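Local coordinates for protein putative thioesterase yhdA (PDB 3GEK) that probably hydrolyses acyl-CoA thioesters as a hotdog-fold member of the PaaI family, perhaps acting on 1,4-dihydroxy-2-naphthoyl-CoA, at residues Phe12-Asp17 with Gly61-Ala66; Ile27-Ser32 with Arg96-Lys101; His107-Lys112 with Val126-Val131. The protein carries 7 engineered substitutions. All coordinates share one frame; numbering follows the deposited sequence.

Contact 1 (Phe12-Asp17 with Gly61-Ala66); sequences FQVFTD and GMASNA
Phe12 and Val14 of strand 12-16 meet Met62, Ala63 and Ala66 of the helix segment 61-66 where strand and helix run at 49° to each other, the axes of the two segments coming within 8.7 Å. No hydrogen bond passes between them, and even the nearest alpha carbons, Val14 CA and Ala63 CA, stay 5.8 Å apart, leaving the side chains to bridge the interval. The Phe12 CG leaves the strand anti to the backbone N (chi1 178°), and the tip of its ring, CZ, arrives 3.5 Å from Met62 CB. The same atom lies 3.4 Å from Ala63 N, which sits at the ring edge. Met62, present as selenomethionine, slides past the ring in the opposite direction and lays its end over one face. This is a Met-aromatic contact, with Met62 SE 4.4 Å from the centroid of the Phe12 ring. A bend at chi3 (74°) places Met62 CE over the same ring, 4.1 Å from the centroid and shifted toward the rim at CD2 and CG, where it adds a CH-pi contact.

In the hotdog fold an antiparallel sheet curls round one long helix, here 49-68, and this contact sets strand 12-16 against that helix near the protein surface. Phe12 and Val14 project to the helix, whereas Gln13 and Phe15, which alternate with them, touch Ser31 and Lys29 of the neighbouring strand 28-35.

Val14 divides its two methyls between successive turns of the helix. CG1 touches Ala66 CB at 3.5 Å, and CG2 comes to 4.2 Å from Ala63 CB. Ala63 is buried, its methyl also resting on Phe30, while Ala66 lies at the exposed margin; beside it, Asn65 OD1 accepts a hydrogen bond from Ala74 N.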
ATOM      1  N   PHE A  12     -22.546  -0.007 -13.922  1.00 46.35           N
ATOM      2  CA  PHE A  12     -22.284  -0.073 -12.485  1.00 47.11           C
ATOM      3  C   PHE A  12     -23.419  -0.798 -11.771  1.00 47.56           C
ATOM      4  O   PHE A  12     -24.587  -0.458 -11.952  1.00 47.58           O
ATOM      5  CB  PHE A  12     -22.053   1.316 -11.865  1.00 46.98           C
ATOM      6  CG  PHE A  12     -21.836   1.282 -10.364  1.00 47.11           C
ATOM      7  CD1 PHE A  12     -20.610   0.886  -9.830  1.00 47.14           C
ATOM      8  CD2 PHE A  12     -22.860   1.633  -9.488  1.00 47.70           C
ATOM      9  CE1 PHE A  12     -20.406   0.842  -8.448  1.00 46.64           C
ATOM     10  CE2 PHE A  12     -22.664   1.592  -8.101  1.00 47.78           C
ATOM     11  CZ  PHE A  12     -21.435   1.193  -7.586  1.00 47.07           C
ATOM     12  N   GLN A  13     -23.061  -1.808 -10.983  1.00 48.41           N
ATOM     13  CA  GLN A  13     -24.010  -2.500 -10.105  1.00 49.54           C
ATOM     14  C   GLN A  13     -23.324  -3.019  -8.850  1.00 49.87           C
ATOM     15  O   GLN A  13     -22.221  -3.564  -8.909  1.00 49.79           O
ATOM     16  CB  GLN A  13     -24.767  -3.623 -10.835  1.00 49.40           C
ATOM     17  CG  GLN A  13     -23.901  -4.633 -11.579  1.00 50.24           C
ATOM     18  CD  GLN A  13     -24.686  -5.465 -12.591  1.00 50.69           C
ATOM     19  OE1 GLN A  13     -25.576  -4.962 -13.284  1.00 51.99           O
ATOM     20  NE2 GLN A  13     -24.348  -6.749 -12.685  1.00 51.82           N
ATOM     21  N   VAL A  14     -23.986  -2.817  -7.714  1.00 50.61           N
ATOM     22  CA  VAL A  14     -23.548  -3.334  -6.420  1.00 51.38           C
ATOM     23  C   VAL A  14     -24.564  -4.390  -5.964  1.00 51.93           C
ATOM     24  O   VAL A  14     -25.775  -4.206  -6.131  1.00 51.78           O
ATOM     25  CB  VAL A  14     -23.378  -2.187  -5.383  1.00 51.37           C
ATOM     26  CG1 VAL A  14     -24.696  -1.476  -5.127  1.00 51.74           C
ATOM     27  CG2 VAL A  14     -22.773  -2.696  -4.083  1.00 51.62           C
ATOM     28  N   PHE A  15     -24.070  -5.499  -5.418  1.00 52.70           N
ATOM     29  CA  PHE A  15     -24.924  -6.663  -5.138  1.00 53.78           C
ATOM     30  C   PHE A  15     -24.356  -7.579  -4.058  1.00 54.48           C
ATOM     31  O   PHE A  15     -23.169  -7.529  -3.749  1.00 54.35           O
ATOM     32  CB  PHE A  15     -25.176  -7.472  -6.422  1.00 53.45           C
ATOM     33  CG  PHE A  15     -23.914  -7.974  -7.088  1.00 53.68           C
ATOM     34  CD1 PHE A  15     -23.195  -7.156  -7.957  1.00 52.81           C
ATOM     35  CD2 PHE A  15     -23.448  -9.265  -6.846  1.00 53.42           C
ATOM     36  CE1 PHE A  15     -22.031  -7.612  -8.571  1.00 52.64           C
ATOM     37  CE2 PHE A  15     -22.285  -9.730  -7.454  1.00 53.02           C
ATOM     38  CZ  PHE A  15     -21.574  -8.901  -8.319  1.00 52.78           C
ATOM     39  N   THR A  16     -25.225  -8.413  -3.491  1.00 55.71           N
ATOM     40  CA  THR A  16     -24.809  -9.476  -2.581  1.00 56.89           C
ATOM     41  C   THR A  16     -25.015 -10.822  -3.262  1.00 57.82           C
ATOM     42  O   THR A  16     -25.846 -10.946  -4.166  1.00 57.97           O
ATOM     43  CB  THR A  16     -25.607  -9.459  -1.259  1.00 56.77           C
ATOM     44  OG1 THR A  16     -27.006  -9.590  -1.535  1.00 56.97           O
ATOM     45  CG2 THR A  16     -25.373  -8.170  -0.501  1.00 56.83           C
ATOM     46  N   ASP A  17     -24.257 -11.827  -2.831  1.00 59.09           N
ATOM     47  CA  ASP A  17     -24.463 -13.195  -3.308  1.00 60.23           C
ATOM     48  C   ASP A  17     -25.733 -13.761  -2.689  1.00 60.81           C
ATOM     49  O   ASP A  17     -26.120 -13.364  -1.585  1.00 61.04           O
ATOM     50  CB  ASP A  17     -23.268 -14.084  -2.952  1.00 60.42           C
ATOM     51  CG  ASP A  17     -21.939 -13.478  -3.374  1.00 61.27           C
ATOM     52  OD1 ASP A  17     -21.667 -13.405  -4.594  1.00 62.52           O
ATOM     53  OD2 ASP A  17     -21.165 -13.074  -2.483  1.00 62.24           O
ATOM     54  N   GLY A  61     -16.287   4.161  -3.955  1.00 51.21           N
ATOM     55  CA  GLY A  61     -17.105   5.199  -3.338  1.00 51.99           C
ATOM     56  C   GLY A  61     -18.579   5.082  -3.684  1.00 52.93           C
ATOM     57  O   GLY A  61     -19.437   5.287  -2.826  1.00 52.70           O
HETATM   58  N   MSE A  62     -18.866   4.762  -4.930  1.00 53.79           N
HETATM   59  CA  MSE A  62     -20.243   4.564  -5.390  1.00 55.59           C
HETATM   60  C   MSE A  62     -20.874   3.344  -4.714  1.00 54.08           C
HETATM   61  O   MSE A  62     -22.011   3.405  -4.260  1.00 54.29           O
HETATM   62  CB  MSE A  62     -20.293   4.395  -6.910  1.00 55.22           C
HETATM   63  CG  MSE A  62     -19.839   5.603  -7.723  1.00 57.66           C
HETATM   64 SE   MSE A  62     -19.826   5.222  -9.646  1.00 61.76          SE
HETATM   65  CE  MSE A  62     -21.756   5.253  -9.929  1.00 59.71           C
ATOM     66  N   ALA A  63     -20.126   2.260  -4.655  1.00 53.37           N
ATOM     67  CA  ALA A  63     -20.548   1.015  -4.007  1.00 52.42           C
ATOM     68  C   ALA A  63     -20.807   1.199  -2.513  1.00 51.93           C
ATOM     69  O   ALA A  63     -21.837   0.755  -2.005  1.00 51.76           O
ATOM     70  CB  ALA A  63     -19.511  -0.085  -4.238  1.00 52.31           C
ATOM     71  N   SER A  64     -19.873   1.858  -1.824  1.00 51.40           N
ATOM     72  CA  SER A  64     -20.011   2.154  -0.397  1.00 51.17           C
ATOM     73  C   SER A  64     -21.260   2.985  -0.105  1.00 51.39           C
ATOM     74  O   SER A  64     -22.016   2.662   0.811  1.00 51.45           O
ATOM     75  CB  SER A  64     -18.768   2.866   0.136  1.00 51.07           C
ATOM     76  OG  SER A  64     -17.705   1.958   0.370  1.00 50.47           O
ATOM     77  N   ASN A  65     -21.473   4.041  -0.891  1.00 51.55           N
ATOM     78  CA  ASN A  65     -22.651   4.903  -0.753  1.00 52.07           C
ATOM     79  C   ASN A  65     -23.970   4.165  -0.979  1.00 52.45           C
ATOM     80  O   ASN A  65     -24.937   4.377  -0.245  1.00 52.47           O
ATOM     81  CB  ASN A  65     -22.552   6.117  -1.684  1.00 51.86           C
ATOM     82  CG  ASN A  65     -21.571   7.161  -1.182  1.00 51.76           C
ATOM     83  OD1 ASN A  65     -21.144   7.132  -0.028  1.00 51.31           O
ATOM     84  ND2 ASN A  65     -21.214   8.099  -2.052  1.00 51.78           N
ATOM     85  N   ALA A  66     -23.992   3.293  -1.985  1.00 53.14           N
ATOM     86  CA  ALA A  66     -25.150   2.446  -2.271  1.00 53.89           C
ATOM     87  C   ALA A  66     -25.491   1.483  -1.125  1.00 54.42           C
ATOM     88  O   ALA A  66     -26.663   1.286  -0.810  1.00 54.66           O
ATOM     89  CB  ALA A  66     -24.929   1.685  -3.559  1.00 53.92           C
TER

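Contact 2 (Ile27-Ser32 with Arg96-Lys101); sequences IYKFSS and RGLLLK. Engineered in segment 96-101: Arg96 (natural residue Cys).
The ring of Phe30 lies over the backbone of Gly97 on the adjacent strand, an arrangement known as aromatic rescue of glycine. Gly97 N sits 3.7 Å above the plane of the Phe30 ring, over its centre, and on the same face Gly97 CA makes a CH-pi contact 3.8 Å from the ring centroid. With its CG between the backbone N and the carbonyl carbon (chi1 77°), the ring is turned across the neighbouring strand, so close that a beta carbon on Gly97 would collide with Phe30 CE2. An alanine in place of Phe30 would probably uncover the Gly97 backbone and leave Trp109, which meets the ring edge-to-face, without its aromatic partner.

Beneath the ring the two residues form a hydrogen-bonded antiparallel pair, with Gly97 N 2.9 Å from Phe30 O and Phe30 N 3.1 Å from Gly97 O. The strand segments run at 169°, and the ladder continues with a nearly straight bond (173°) from Leu99 N to Tyr28 O, 2.9 Å long. Tyr28 and Leu99 lie side by side and point the same way, Tyr28 CB 3.9 Å from Leu99 CD2. On the face that carries Lys29 and Leu98, the leucine crosses both Ile27 and Lys29 obliquely, its CD1 3.7 Å from Ile27 CG2. Further along, Ser31 OG lies 4.0 Å from CG of Arg96, an engineered residue.

The two faces of this strand pair differ in chemistry. Phe30 looks into the interior and rests on Thr59 of the helix that the hotdog sheet enfolds. On the other face, Lys29 is salt-bridged to Asp17 and the engineered Arg96 to Glu118, both partners lying outside the two segments, while the cross-strand union itself depends on backbone bonds, the ring over glycine and aliphatic contacts.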
ATOM      1  N   ILE A  27     -21.953 -10.659   2.135  1.00 53.52           N
ATOM      2  CA  ILE A  27     -20.825 -10.463   1.229  1.00 53.28           C
ATOM      3  C   ILE A  27     -21.223  -9.521   0.090  1.00 52.62           C
ATOM      4  O   ILE A  27     -22.051  -9.861  -0.756  1.00 52.48           O
ATOM      5  CB  ILE A  27     -20.256 -11.799   0.690  1.00 53.51           C
ATOM      6  CG1 ILE A  27     -19.622 -12.605   1.831  1.00 53.73           C
ATOM      7  CG2 ILE A  27     -19.214 -11.534  -0.405  1.00 53.81           C
ATOM      8  CD1 ILE A  27     -19.416 -14.079   1.518  1.00 53.80           C
ATOM      9  N   TYR A  28     -20.631  -8.330   0.107  1.00 51.91           N
ATOM     10  CA  TYR A  28     -20.931  -7.280  -0.862  1.00 51.35           C
ATOM     11  C   TYR A  28     -19.905  -7.234  -1.986  1.00 50.96           C
ATOM     12  O   TYR A  28     -18.696  -7.316  -1.752  1.00 50.78           O
ATOM     13  CB  TYR A  28     -21.002  -5.917  -0.170  1.00 51.45           C
ATOM     14  CG  TYR A  28     -22.235  -5.728   0.683  1.00 51.26           C
ATOM     15  CD1 TYR A  28     -23.424  -5.259   0.128  1.00 51.34           C
ATOM     16  CD2 TYR A  28     -22.215  -6.019   2.047  1.00 50.99           C
ATOM     17  CE1 TYR A  28     -24.571  -5.083   0.912  1.00 51.59           C
ATOM     18  CE2 TYR A  28     -23.357  -5.847   2.838  1.00 51.69           C
ATOM     19  CZ  TYR A  28     -24.528  -5.381   2.262  1.00 51.40           C
ATOM     20  OH  TYR A  28     -25.658  -5.209   3.036  1.00 52.69           O
ATOM     21  N   LYS A  29     -20.410  -7.105  -3.207  1.00 50.32           N
ATOM     22  CA  LYS A  29     -19.581  -7.001  -4.392  1.00 49.78           C
ATOM     23  C   LYS A  29     -20.100  -5.871  -5.273  1.00 49.25           C
ATOM     24  O   LYS A  29     -21.263  -5.480  -5.159  1.00 48.74           O
ATOM     25  CB  LYS A  29     -19.607  -8.310  -5.179  1.00 49.83           C
ATOM     26  CG  LYS A  29     -18.885  -9.471  -4.518  1.00 50.92           C
ATOM     27  CD  LYS A  29     -19.203 -10.777  -5.236  1.00 52.38           C
ATOM     28  CE  LYS A  29     -18.388 -11.930  -4.674  1.00 53.59           C
ATOM     29  NZ  LYS A  29     -18.805 -13.231  -5.275  1.00 54.09           N
ATOM     30  N   PHE A  30     -19.227  -5.346  -6.133  1.00 48.39           N
ATOM     31  CA  PHE A  30     -19.657  -4.493  -7.242  1.00 47.85           C
ATOM     32  C   PHE A  30     -19.019  -4.893  -8.570  1.00 47.62           C
ATOM     33  O   PHE A  30     -17.979  -5.552  -8.601  1.00 47.37           O
ATOM     34  CB  PHE A  30     -19.468  -2.994  -6.949  1.00 47.63           C
ATOM     35  CG  PHE A  30     -18.047  -2.507  -7.061  1.00 47.42           C
ATOM     36  CD1 PHE A  30     -17.504  -2.163  -8.299  1.00 47.54           C
ATOM     37  CD2 PHE A  30     -17.263  -2.356  -5.927  1.00 46.94           C
ATOM     38  CE1 PHE A  30     -16.194  -1.706  -8.402  1.00 47.97           C
ATOM     39  CE2 PHE A  30     -15.958  -1.880  -6.020  1.00 48.00           C
ATOM     40  CZ  PHE A  30     -15.423  -1.558  -7.260  1.00 47.35           C
ATOM     41  N   SER A  31     -19.684  -4.495  -9.651  1.00 47.42           N
ATOM     42  CA  SER A  31     -19.238  -4.693 -11.021  1.00 47.46           C
ATOM     43  C   SER A  31     -19.338  -3.369 -11.775  1.00 46.97           C
ATOM     44  O   SER A  31     -20.179  -2.522 -11.451  1.00 46.76           O
ATOM     45  CB  SER A  31     -20.143  -5.708 -11.718  1.00 47.76           C
ATOM     46  OG  SER A  31     -19.561  -6.991 -11.734  1.00 49.80           O
ATOM     47  N   SER A  32     -18.497  -3.210 -12.796  1.00 46.44           N
ATOM     48  CA  SER A  32     -18.558  -2.061 -13.696  1.00 45.98           C
ATOM     49  C   SER A  32     -17.619  -2.241 -14.878  1.00 45.83           C
ATOM     50  O   SER A  32     -16.774  -3.134 -14.891  1.00 45.69           O
ATOM     51  CB  SER A  32     -18.220  -0.755 -12.968  1.00 45.90           C
ATOM     52  OG  SER A  32     -16.854  -0.711 -12.599  1.00 46.37           O
ATOM     53  N   ARG A  96     -14.102  -4.873 -10.743  1.00 44.28           N
ATOM     54  CA  ARG A  96     -14.953  -5.691  -9.880  1.00 44.85           C
ATOM     55  C   ARG A  96     -14.418  -5.609  -8.467  1.00 44.79           C
ATOM     56  O   ARG A  96     -13.202  -5.697  -8.248  1.00 44.83           O
ATOM     57  CB  ARG A  96     -14.981  -7.151 -10.343  1.00 44.82           C
ATOM     58  CG  ARG A  96     -15.544  -7.355 -11.737  1.00 45.76           C
ATOM     59  CD  ARG A  96     -15.770  -8.828 -12.005  1.00 47.09           C
ATOM     60  NE  ARG A  96     -16.324  -9.080 -13.333  1.00 47.81           N
ATOM     61  CZ  ARG A  96     -15.598  -9.309 -14.425  1.00 47.68           C
ATOM     62  NH1 ARG A  96     -14.273  -9.314 -14.365  1.00 47.57           N
ATOM     63  NH2 ARG A  96     -16.202  -9.535 -15.583  1.00 47.89           N
ATOM     64  N   GLY A  97     -15.327  -5.420  -7.519  1.00 44.61           N
ATOM     65  CA  GLY A  97     -14.958  -5.215  -6.133  1.00 44.40           C
ATOM     66  C   GLY A  97     -15.528  -6.272  -5.218  1.00 44.22           C
ATOM     67  O   GLY A  97     -16.603  -6.809  -5.469  1.00 43.91           O
ATOM     68  N   LEU A  98     -14.779  -6.570  -4.163  1.00 44.49           N
ATOM     69  CA  LEU A  98     -15.237  -7.397  -3.062  1.00 44.88           C
ATOM     70  C   LEU A  98     -15.015  -6.625  -1.768  1.00 45.04           C
ATOM     71  O   LEU A  98     -13.910  -6.155  -1.507  1.00 44.85           O
ATOM     72  CB  LEU A  98     -14.455  -8.717  -3.027  1.00 45.04           C
ATOM     73  CG  LEU A  98     -14.640  -9.640  -1.817  1.00 45.10           C
ATOM     74  CD1 LEU A  98     -16.058 -10.192  -1.764  1.00 45.78           C
ATOM     75  CD2 LEU A  98     -13.632 -10.783  -1.847  1.00 45.02           C
ATOM     76  N   LEU A  99     -16.061  -6.487  -0.961  1.00 45.33           N
ATOM     77  CA  LEU A  99     -15.918  -5.808   0.315  1.00 46.08           C
ATOM     78  C   LEU A  99     -15.297  -6.751   1.350  1.00 46.74           C
ATOM     79  O   LEU A  99     -15.918  -7.720   1.776  1.00 47.29           O
ATOM     80  CB  LEU A  99     -17.263  -5.250   0.790  1.00 45.88           C
ATOM     81  CG  LEU A  99     -17.289  -4.408   2.070  1.00 45.88           C
ATOM     82  CD1 LEU A  99     -16.552  -3.092   1.879  1.00 45.08           C
ATOM     83  CD2 LEU A  99     -18.730  -4.162   2.491  1.00 45.51           C
ATOM     84  N   LEU A 100     -14.056  -6.465   1.730  1.00 47.57           N
ATOM     85  CA  LEU A 100     -13.324  -7.309   2.666  1.00 48.37           C
ATOM     86  C   LEU A 100     -13.676  -6.971   4.100  1.00 48.69           C
ATOM     87  O   LEU A 100     -13.569  -7.820   4.985  1.00 49.03           O
ATOM     88  CB  LEU A 100     -11.819  -7.155   2.471  1.00 48.39           C
ATOM     89  CG  LEU A 100     -11.198  -7.477   1.112  1.00 49.55           C
ATOM     90  CD1 LEU A 100      -9.730  -7.073   1.147  1.00 49.78           C
ATOM     91  CD2 LEU A 100     -11.361  -8.954   0.743  1.00 49.30           C
ATOM     92  N   LYS A 101     -14.074  -5.722   4.329  1.00 48.95           N
ATOM     93  CA  LYS A 101     -14.474  -5.287   5.653  1.00 49.34           C
ATOM     94  C   LYS A 101     -15.595  -4.257   5.598  1.00 49.67           C
ATOM     95  O   LYS A 101     -15.467  -3.201   4.970  1.00 49.22           O
ATOM     96  CB  LYS A 101     -13.284  -4.738   6.445  1.00 49.47           C
ATOM     97  CG  LYS A 101     -13.621  -4.450   7.906  1.00 50.24           C
ATOM     98  CD  LYS A 101     -12.526  -3.662   8.590  1.00 52.13           C
ATOM     99  CE  LYS A 101     -12.878  -3.432  10.058  1.00 53.91           C
ATOM    100  NZ  LYS A 101     -11.782  -2.703  10.758  1.00 54.51           N
TER

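Contact 3 (His107-Lys112 with Val126-Val131); sequences HVWEIK and VVNALV
The beta hairpin of strands 106-115 and 120-131 aligns His107 with Asn128 and Trp109 with Val126 as antiparallel hydrogen-bonded pairs. Asn128 N is 2.8 Å from His107 O, and Trp109 N reaches Val126 O over the same distance in an almost straight bond (175°). Between these pairs Val108 faces Val127, their CG2 methyls 4.3 Å apart.

His107, Trp109 and Asn128 project to the face that the hotdog sheet turns to its central helix, where the side-chain nitrogens His107 ND1, Trp109 NE1 and Asn128 ND2 all hydrogen-bond to Ser64 OG. Three bonds thus converge on one buried hydroxyl and are likely to fix the turn of each flat group. The indole and amide planes stand 62° apart, with Asn128 ND2 3.9 Å from Trp109 CD1.

Leu130 crosses His107 at about a right angle and covers one ring face, CD1 lying 3.9 Å from the centroid in a CH-pi contact. Further along the strand, Ile111 CD1 packs 3.7 Å from Val126 CG2. On the opposite face of the sheet Glu110 is salt-bridged through OE2 to Lys112 and through OE1 to Lys112 of the second subunit.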
ATOM      1  N   HIS A 107     -14.829   1.198   5.070  1.00 50.83           N
ATOM      2  CA  HIS A 107     -15.024   0.081   4.142  1.00 49.63           C
ATOM      3  C   HIS A 107     -13.690  -0.238   3.487  1.00 48.96           C
ATOM      4  O   HIS A 107     -12.978   0.672   3.067  1.00 48.99           O
ATOM      5  CB  HIS A 107     -16.055   0.402   3.053  1.00 49.28           C
ATOM      6  CG  HIS A 107     -17.482   0.271   3.495  1.00 48.80           C
ATOM      7  ND1 HIS A 107     -18.531   0.779   2.763  1.00 47.63           N
ATOM      8  CD2 HIS A 107     -18.032  -0.296   4.597  1.00 48.03           C
ATOM      9  CE1 HIS A 107     -19.667   0.525   3.387  1.00 47.44           C
ATOM     10  NE2 HIS A 107     -19.392  -0.123   4.505  1.00 46.75           N
ATOM     11  N   VAL A 108     -13.349  -1.522   3.408  1.00 48.07           N
ATOM     12  CA  VAL A 108     -12.138  -1.943   2.699  1.00 47.43           C
ATOM     13  C   VAL A 108     -12.534  -2.799   1.507  1.00 47.27           C
ATOM     14  O   VAL A 108     -13.086  -3.895   1.675  1.00 47.59           O
ATOM     15  CB  VAL A 108     -11.152  -2.712   3.610  1.00 47.16           C
ATOM     16  CG1 VAL A 108      -9.854  -2.999   2.875  1.00 46.16           C
ATOM     17  CG2 VAL A 108     -10.874  -1.932   4.896  1.00 47.08           C
ATOM     18  N   TRP A 109     -12.270  -2.285   0.308  1.00 46.74           N
ATOM     19  CA  TRP A 109     -12.616  -2.976  -0.942  1.00 46.30           C
ATOM     20  C   TRP A 109     -11.399  -3.598  -1.595  1.00 46.60           C
ATOM     21  O   TRP A 109     -10.341  -2.967  -1.688  1.00 46.84           O
ATOM     22  CB  TRP A 109     -13.250  -2.008  -1.945  1.00 45.35           C
ATOM     23  CG  TRP A 109     -14.630  -1.579  -1.602  1.00 44.99           C
ATOM     24  CD1 TRP A 109     -14.995  -0.435  -0.954  1.00 44.34           C
ATOM     25  CD2 TRP A 109     -15.846  -2.280  -1.897  1.00 43.87           C
ATOM     26  NE1 TRP A 109     -16.364  -0.378  -0.831  1.00 43.90           N
ATOM     27  CE2 TRP A 109     -16.910  -1.499  -1.398  1.00 43.85           C
ATOM     28  CE3 TRP A 109     -16.139  -3.490  -2.541  1.00 43.40           C
ATOM     29  CZ2 TRP A 109     -18.249  -1.894  -1.510  1.00 43.72           C
ATOM     30  CZ3 TRP A 109     -17.472  -3.879  -2.658  1.00 43.94           C
ATOM     31  CH2 TRP A 109     -18.508  -3.079  -2.146  1.00 44.00           C
ATOM     32  N   GLU A 110     -11.559  -4.835  -2.052  1.00 46.74           N
ATOM     33  CA  GLU A 110     -10.571  -5.488  -2.894  1.00 46.92           C
ATOM     34  C   GLU A 110     -11.079  -5.425  -4.333  1.00 46.74           C
ATOM     35  O   GLU A 110     -12.135  -5.987  -4.654  1.00 46.28           O
ATOM     36  CB  GLU A 110     -10.384  -6.933  -2.447  1.00 47.43           C
ATOM     37  CG  GLU A 110      -9.506  -7.794  -3.340  1.00 49.19           C
ATOM     38  CD  GLU A 110      -9.686  -9.269  -3.032  1.00 52.54           C
ATOM     39  OE1 GLU A 110      -9.158  -9.734  -1.995  1.00 52.56           O
ATOM     40  OE2 GLU A 110     -10.372  -9.962  -3.822  1.00 55.37           O
ATOM     41  N   ILE A 111     -10.327  -4.736  -5.188  1.00 46.24           N
ATOM     42  CA  ILE A 111     -10.778  -4.432  -6.544  1.00 46.19           C
ATOM     43  C   ILE A 111      -9.821  -4.972  -7.607  1.00 46.27           C
ATOM     44  O   ILE A 111      -8.629  -4.670  -7.606  1.00 46.28           O
ATOM     45  CB  ILE A 111     -11.002  -2.905  -6.731  1.00 46.16           C
ATOM     46  CG1 ILE A 111     -12.094  -2.411  -5.779  1.00 46.11           C
ATOM     47  CG2 ILE A 111     -11.357  -2.565  -8.190  1.00 46.13           C
ATOM     48  CD1 ILE A 111     -12.036  -0.921  -5.454  1.00 46.95           C
ATOM     49  N   LYS A 112     -10.359  -5.771  -8.517  1.00 46.47           N
ATOM     50  CA  LYS A 112      -9.579  -6.294  -9.623  1.00 46.74           C
ATOM     51  C   LYS A 112      -9.962  -5.593 -10.922  1.00 46.46           C
ATOM     52  O   LYS A 112     -11.132  -5.552 -11.298  1.00 46.11           O
ATOM     53  CB  LYS A 112      -9.751  -7.814  -9.736  1.00 47.29           C
ATOM     54  CG  LYS A 112      -9.197  -8.579  -8.534  1.00 48.96           C
ATOM     55  CD  LYS A 112      -9.157 -10.080  -8.788  1.00 53.26           C
ATOM     56  CE  LYS A 112      -8.946 -10.862  -7.494  1.00 54.92           C
ATOM     57  NZ  LYS A 112     -10.102 -10.710  -6.549  1.00 56.07           N
ATOM     58  N   VAL A 126      -8.915  -0.307  -1.857  1.00 47.74           N
ATOM     59  CA  VAL A 126      -9.379   1.021  -1.468  1.00 47.52           C
ATOM     60  C   VAL A 126      -9.981   0.982  -0.070  1.00 47.83           C
ATOM     61  O   VAL A 126     -10.856   0.152   0.217  1.00 48.01           O
ATOM     62  CB  VAL A 126     -10.451   1.579  -2.459  1.00 47.19           C
ATOM     63  CG1 VAL A 126     -10.943   2.940  -2.003  1.00 46.15           C
ATOM     64  CG2 VAL A 126      -9.897   1.661  -3.877  1.00 46.33           C
ATOM     65  N   VAL A 127      -9.509   1.876   0.792  1.00 47.75           N
ATOM     66  CA  VAL A 127     -10.133   2.093   2.088  1.00 48.31           C
ATOM     67  C   VAL A 127     -10.941   3.392   2.024  1.00 48.63           C
ATOM     68  O   VAL A 127     -10.393   4.448   1.704  1.00 48.55           O
ATOM     69  CB  VAL A 127      -9.093   2.178   3.242  1.00 48.29           C
ATOM     70  CG1 VAL A 127      -9.786   2.343   4.580  1.00 47.68           C
ATOM     71  CG2 VAL A 127      -8.181   0.957   3.246  1.00 48.11           C
ATOM     72  N   ASN A 128     -12.239   3.296   2.305  1.00 48.78           N
ATOM     73  CA  ASN A 128     -13.110   4.458   2.383  1.00 49.13           C
ATOM     74  C   ASN A 128     -13.382   4.842   3.840  1.00 49.93           C
ATOM     75  O   ASN A 128     -13.551   3.974   4.700  1.00 49.84           O
ATOM     76  CB  ASN A 128     -14.448   4.182   1.678  1.00 48.91           C
ATOM     77  CG  ASN A 128     -14.333   4.142   0.153  1.00 48.62           C
ATOM     78  OD1 ASN A 128     -13.451   4.767  -0.446  1.00 48.28           O
ATOM     79  ND2 ASN A 128     -15.246   3.415  -0.481  1.00 46.89           N
ATOM     80  N   ALA A 129     -13.423   6.142   4.115  1.00 50.66           N
ATOM     81  CA  ALA A 129     -13.907   6.633   5.401  1.00 51.50           C
ATOM     82  C   ALA A 129     -15.410   6.829   5.308  1.00 51.84           C
ATOM     83  O   ALA A 129     -15.918   7.318   4.296  1.00 51.81           O
ATOM     84  CB  ALA A 129     -13.215   7.938   5.787  1.00 51.56           C
ATOM     85  N   LEU A 130     -16.116   6.427   6.360  1.00 52.50           N
ATOM     86  CA  LEU A 130     -17.573   6.512   6.404  1.00 53.31           C
ATOM     87  C   LEU A 130     -18.018   7.701   7.253  1.00 53.74           C
ATOM     88  O   LEU A 130     -17.770   7.733   8.461  1.00 53.86           O
ATOM     89  CB  LEU A 130     -18.159   5.207   6.955  1.00 53.46           C
ATOM     90  CG  LEU A 130     -18.562   4.048   6.031  1.00 53.25           C
ATOM     91  CD1 LEU A 130     -17.731   3.932   4.757  1.00 53.10           C
ATOM     92  CD2 LEU A 130     -18.561   2.735   6.806  1.00 53.26           C
ATOM     93  N   VAL A 131     -18.666   8.672   6.612  1.00 54.26           N
ATOM     94  CA  VAL A 131     -19.090   9.910   7.283  1.00 54.72           C
ATOM     95  C   VAL A 131     -20.596   9.922   7.563  1.00 54.97           C
ATOM     96  O   VAL A 131     -21.387   9.719   6.642  1.00 55.06           O
ATOM     97  CB  VAL A 131     -18.701  11.168   6.455  1.00 54.67           C
ATOM     98  CG1 VAL A 131     -19.226  12.444   7.107  1.00 55.21           C
ATOM     99  CG2 VAL A 131     -17.190  11.253   6.278  1.00 54.95           C
TER

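Contacts 2 and 3 pair strands within one curled sheet, and contact 1 packs an outer strand of it on helix 49-68. Contacts 1 and 2, with centres about 7 Å apart, meet where strands 12-16 and 28-35 run side by side: Gln13 O is 2.8 Å from Ser31 N and Phe15 N 2.8 Å from Lys29 O, probable hydrogen bonds. Contacts 2 and 3, about 9 Å apart between centres, continue the sheet through Leu98 O and Glu110 N at 2.8 Å, and both touch the second subunit. Helix segment 61-66 ties contact 1 to contact 3, about 11 Å away between centres, with Ala63 CB 3.5 Å from Trp109 CZ2.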